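Esterase Rv0045c (Mycobacterium tuberculosis, PDB 6WYN) hydrolyses carboxylic esters as a monomeric serine esterase of the alpha/beta hydrolase superfamily, preferring short, straight-chain alkyl esters such as butanoates. Local coordinates at residues S210-A213 and M214-L217. Residues are numbered along the deposited sequence; the frame is centred on the assembly and turned at random.
Sequences SFQA and MLDL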
loop_
_atom_site.group_PDB
_atom_site.type_symbol
_atom_site.label_atom_id
_atom_site.label_comp_id
_atom_site.label_asym_id
_atom_site.label_seq_id
_atom_site.Cartn_x
_atom_site.Cartn_y
_atom_site.Cartn_z
ATOM N N SER A 210 -16.794 13.054 -15.082
ATOM C CA SER A 210 -15.685 12.756 -16.005
ATOM C C SER A 210 -14.520 12.145 -15.230
ATOM O O SER A 210 -14.502 12.238 -13.976
ATOM C CB SER A 210 -15.270 13.992 -16.749
ATOM O OG SER A 210 -14.728 14.943 -15.852
ATOM N N PHE A 211 -13.599 11.551 -15.980
ATOM C CA PHE A 211 -12.258 11.158 -15.501
ATOM C C PHE A 211 -11.552 12.430 -15.005
ATOM O O PHE A 211 -11.058 12.397 -13.878
ATOM C CB PHE A 211 -11.487 10.429 -16.610
ATOM C CG PHE A 211 -10.079 10.058 -16.229
ATOM C CD1 PHE A 211 -9.810 8.892 -15.535
ATOM C CD2 PHE A 211 -9.016 10.875 -16.568
ATOM C CE1 PHE A 211 -8.509 8.560 -15.177
ATOM C CE2 PHE A 211 -7.716 10.545 -16.211
ATOM C CZ PHE A 211 -7.464 9.382 -15.526
ATOM N N GLN A 212 -11.569 13.513 -15.803
ATOM C CA GLN A 212 -10.830 14.773 -15.526
ATOM C C GLN A 212 -11.178 15.301 -14.131
ATOM O O GLN A 212 -10.285 15.751 -13.450
ATOM C CB GLN A 212 -11.117 15.824 -16.599
ATOM C CG GLN A 212 -10.324 17.119 -16.415
ATOM C CD GLN A 212 -8.838 16.873 -16.509
ATOM O OE1 GLN A 212 -8.370 16.180 -17.408
ATOM N NE2 GLN A 212 -8.077 17.417 -15.572
ATOM N N ALA A 213 -12.431 15.202 -13.700
ATOM C CA ALA A 213 -12.920 15.676 -12.383
ATOM C C ALA A 213 -12.270 14.902 -11.222
ATOM O O ALA A 213 -12.044 15.469 -10.102
ATOM C CB ALA A 213 -14.420 15.512 -12.339
ATOM N N MET A 214 -11.997 13.618 -11.425
ATOM C CA MET A 214 -11.255 12.842 -10.401
ATOM C C MET A 214 -9.787 13.277 -10.427
ATOM O O MET A 214 -9.203 13.513 -9.356
ATOM C CB MET A 214 -11.420 11.349 -10.687
ATOM C CG MET A 214 -12.895 10.943 -10.703
ATOM S SD MET A 214 -13.036 9.155 -10.822
ATOM C CE MET A 214 -13.354 8.735 -9.118
ATOM N N LEU A 215 -9.248 13.474 -11.633
ATOM C CA LEU A 215 -7.871 13.966 -11.841
ATOM C C LEU A 215 -7.710 15.373 -11.226
ATOM O O LEU A 215 -6.701 15.573 -10.561
ATOM C CB LEU A 215 -7.557 13.907 -13.329
ATOM C CG LEU A 215 -6.140 14.323 -13.694
ATOM C CD1 LEU A 215 -5.097 13.542 -12.926
ATOM C CD2 LEU A 215 -5.920 14.193 -15.180
ATOM N N ASP A 216 -8.727 16.234 -11.288
ATOM C CA ASP A 216 -8.693 17.631 -10.754
ATOM C C ASP A 216 -8.544 17.604 -9.230
ATOM O O ASP A 216 -7.718 18.342 -8.704
ATOM C CB ASP A 216 -9.938 18.413 -11.201
ATOM C CG ASP A 216 -9.895 18.861 -12.666
ATOM O OD1 ASP A 216 -8.776 18.899 -13.272
ATOM O OD2 ASP A 216 -10.976 19.216 -13.203
ATOM N N LEU A 217 -9.279 16.704 -8.574
ATOM C CA LEU A 217 -9.219 16.417 -7.125
ATOM C C LEU A 217 -7.808 15.949 -6.731
ATOM O O LEU A 217 -7.239 16.452 -5.769
ATOM C CB LEU A 217 -10.290 15.347 -6.896
ATOM C CG LEU A 217 -11.075 15.476 -5.602
ATOM C CD1 LEU A 217 -11.658 16.883 -5.466
ATOM C CD2 LEU A 217 -12.163 14.401 -5.533
#
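S210 and M214 meet at the first turn of helix 211-221, where the CG of M214 lies 3.9 Å from the carbonyl O of S210, helping to bury an oxygen that has no hydrogen-bond partner. Serine suits this N-cap: its hydroxyl folds back over the helix start, and S210 OG accepts a hydrogen bond from A213 N at 3.2 Å, occupying an amide that has no preceding turn to bond to. F211 O receives L215 N at 3.1 Å as an i to i+4 bond, along with a weak one from M214 N. The F211 ring is swung beside its own carbonyl carbon (chi1 177°), which carries CE2 forward to 4.2 Å from L215 CD2, a methyl that meets the ring obliquely. Q212 is bound to D216 twice. Its carbonyl O accepts D216 N at 2.7 Å, and its side chain, bent at chi2 (62°), delivers NE2 to D216 OD1 at 2.8 Å. The donor lies above the carboxylate plane while OD1 stays in the amide plane, an i to i+4 side-chain bond between polar residues suited to their exposed positions. A213, a good helix former with a compact methyl, offers its O to L217 N in a weak bond. F211 and M214 pack on V234 of helix 227-237, L215 reaches R231, and strand 246-248 supplies W246, edge-to-face with F211, and W248 beside M214.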